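Local atomic coordinates of type 2A phosphatase-associated protein 42 (Saccharomyces cerevisiae, PDB entry 2V0P), a protein that associates with the catalytic subunits of PP2A-type phosphatases, inhibits the phosphatase SIT4 and takes part in negative regulation of the TOR signaling pathway. Residues Lys100-Leu104 with Glu225-Ser230. Coordinates in Å, arbitrary orientation, origin at the centre of the assembly. Residues are numbered along the deposited sequence.
Sequences KLIYL and ECEMLS. With ZN (zinc ion), chain D.
Both segments are alpha-helical, 100-104 within helix 93-120 and 225-230 within the C-terminal helix 199-231 of this N-terminal domain. Their axes approach to 9.7 Å and run nearly antiparallel, at 164° (signed crossing angle -164°), with L101 and C226 in register, their CA atoms 5.8 Å apart.

Leucine side chains make most of the contact. L104 points toward the partner helix, and its forked end spreads methyls over several neighbours: L104 CD1 lies 3.9 Å from C226 CB and 4.0 Å from L229 CD1. L101 leaves sideways, but its mt rotamer carries L101 CD2 to 4.0 Å from L229 CB and, against the backbone, 3.7 Å from C226 O and 3.9 Å from S230 N; the small C226 and S230 permit this approach. Packing of antiparallel helices is characteristic of the tetratricopeptide repeat-like fold of this all-helical domain; here it joins helices distant in sequence.

Among polar groups, K100 (t, p, t, t) and E225 (chi1 t, chi2 t) reach out so that K100 NZ is 4.5 Å from E225 OE2, too far for a salt bridge; a water spans them, 3.0 Å from K100 NZ and 2.8 Å from E225 OE2. K100 NZ also hydrogen-bonds to S84 O and R86 O, and E225 OE1 to Q221 NE2. In the conformer given, S230 OG (chi1 p) donates to E227 O at 2.6 Å.

C226 (chi1 t), whose thiolate suits zinc, binds the ion through SG at 2.3 Å; L101 CD2 is 3.9 Å from C226 SG.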
loop_
_atom_site.group_PDB
_atom_site.type_symbol
_atom_site.label_atom_id
_atom_site.label_comp_id
_atom_site.label_asym_id
_atom_site.label_seq_id
_atom_site.Cartn_x
_atom_site.Cartn_y
_atom_site.Cartn_z
ATOM N N LYS A 100 -15.222 -7.690 -5.199
ATOM C CA LYS A 100 -14.196 -6.751 -5.643
ATOM C C LYS A 100 -12.871 -7.430 -5.951
ATOM O O LYS A 100 -12.249 -7.096 -6.928
ATOM C CB LYS A 100 -14.014 -5.559 -4.680
ATOM C CG LYS A 100 -13.094 -4.471 -5.268
ATOM C CD LYS A 100 -13.807 -3.621 -6.304
ATOM C CE LYS A 100 -12.823 -2.659 -6.943
ATOM N NZ LYS A 100 -13.290 -2.288 -8.320
ATOM N N LEU A 101 -12.494 -8.405 -5.153
ATOM C CA LEU A 101 -11.233 -9.108 -5.309
ATOM C C LEU A 101 -11.280 -9.932 -6.560
ATOM O O LEU A 101 -10.308 -9.991 -7.319
ATOM C CB LEU A 101 -10.961 -10.007 -4.108
ATOM C CG LEU A 101 -10.888 -9.373 -2.691
ATOM C CD1 LEU A 101 -10.415 -10.373 -1.780
ATOM C CD2 LEU A 101 -10.019 -8.165 -2.696
ATOM N N ILE A 102 -12.441 -10.558 -6.788
ATOM C CA ILE A 102 -12.664 -11.274 -8.035
ATOM C C ILE A 102 -12.509 -10.358 -9.286
ATOM O O ILE A 102 -11.764 -10.702 -10.142
ATOM C CB ILE A 102 -14.007 -11.979 -8.042
ATOM C CG1 ILE A 102 -13.905 -13.215 -7.198
ATOM C CG2 ILE A 102 -14.394 -12.365 -9.541
ATOM C CD1 ILE A 102 -15.256 -13.751 -6.731
ATOM N N TYR A 103 -13.195 -9.227 -9.351
ATOM C CA TYR A 103 -12.976 -8.227 -10.344
ATOM C C TYR A 103 -11.495 -7.852 -10.565
ATOM O O TYR A 103 -11.035 -7.830 -11.724
ATOM C CB TYR A 103 -13.823 -6.968 -10.099
ATOM C CG TYR A 103 -15.323 -7.260 -10.129
ATOM C CD1 TYR A 103 -15.874 -8.197 -11.006
ATOM C CD2 TYR A 103 -16.175 -6.640 -9.221
ATOM C CE1 TYR A 103 -17.281 -8.454 -11.014
ATOM C CE2 TYR A 103 -17.552 -6.909 -9.217
ATOM C CZ TYR A 103 -18.089 -7.803 -10.077
ATOM O OH TYR A 103 -19.468 -8.027 -10.004
ATOM N N LEU A 104 -10.745 -7.641 -9.483
ATOM C CA LEU A 104 -9.367 -7.185 -9.644
ATOM C C LEU A 104 -8.527 -8.296 -10.205
ATOM O O LEU A 104 -7.647 -8.008 -10.974
ATOM C CB LEU A 104 -8.736 -6.594 -8.350
ATOM C CG LEU A 104 -9.439 -5.350 -7.842
ATOM C CD1 LEU A 104 -8.983 -4.972 -6.404
ATOM C CD2 LEU A 104 -9.404 -4.195 -8.782
ATOM N N GLU A 225 -4.009 -2.804 -4.722
ATOM C CA GLU A 225 -5.370 -2.580 -4.293
ATOM C C GLU A 225 -5.978 -3.883 -3.833
ATOM O O GLU A 225 -6.533 -3.933 -2.715
ATOM C CB GLU A 225 -6.202 -1.939 -5.391
ATOM C CG GLU A 225 -7.531 -1.313 -4.952
ATOM C CD GLU A 225 -8.304 -0.785 -6.153
ATOM O OE1 GLU A 225 -7.684 -0.132 -7.021
ATOM O OE2 GLU A 225 -9.534 -1.022 -6.247
ATOM N N CYS A 226 -5.816 -4.955 -4.617
ATOM C CA CYS A 226 -6.318 -6.258 -4.186
ATOM C C CYS A 226 -5.763 -6.764 -2.829
ATOM O O CYS A 226 -6.497 -7.207 -1.943
ATOM C CB CYS A 226 -6.037 -7.298 -5.232
ATOM S SG CYS A 226 -6.906 -8.817 -4.872
ATOM N N GLU A 227 -4.453 -6.733 -2.699
ATOM C CA GLU A 227 -3.828 -7.121 -1.468
ATOM C C GLU A 227 -4.321 -6.280 -0.272
ATOM O O GLU A 227 -4.576 -6.818 0.810
ATOM C CB GLU A 227 -2.339 -7.037 -1.613
ATOM C CG GLU A 227 -1.754 -8.093 -2.519
ATOM C CD GLU A 227 -0.257 -7.891 -2.758
ATOM O OE1 GLU A 227 0.492 -7.630 -1.783
ATOM O OE2 GLU A 227 0.163 -7.994 -3.933
HETATM N N MSE A 228 -4.519 -4.987 -0.476
HETATM C CA MSE A 228 -4.961 -4.111 0.601
HETATM C C MSE A 228 -6.383 -4.440 1.052
HETATM O O MSE A 228 -6.600 -4.606 2.226
HETATM C CB MSE A 228 -4.801 -2.624 0.243
HETATM C CG MSE A 228 -3.390 -2.269 -0.064
HETATM SE SE MSE A 228 -2.327 -2.185 1.582
HETATM C CE MSE A 228 -1.359 -3.893 1.579
ATOM N N LEU A 229 -7.314 -4.552 0.100
ATOM C CA LEU A 229 -8.733 -4.876 0.387
ATOM C C LEU A 229 -8.928 -6.270 0.897
ATOM O O LEU A 229 -9.860 -6.514 1.700
ATOM C CB LEU A 229 -9.596 -4.642 -0.849
ATOM C CG LEU A 229 -9.732 -3.242 -1.442
ATOM C CD1 LEU A 229 -10.241 -3.387 -2.917
ATOM C CD2 LEU A 229 -10.666 -2.445 -0.693
ATOM N N SER A 230 -8.018 -7.160 0.544
ATOM C CA SER A 230 -8.040 -8.535 1.044
ATOM C C SER A 230 -7.728 -8.619 2.530
ATOM O O SER A 230 -8.292 -9.448 3.240
ATOM C CB SER A 230 -7.036 -9.402 0.308
ATOM O OG SER A 230 -5.740 -9.176 0.811
HETATM ZN ZN ZN D . -5.844 -10.147 -6.390
HETATM O O HOH W 1 -10.852 -0.655 -8.681
#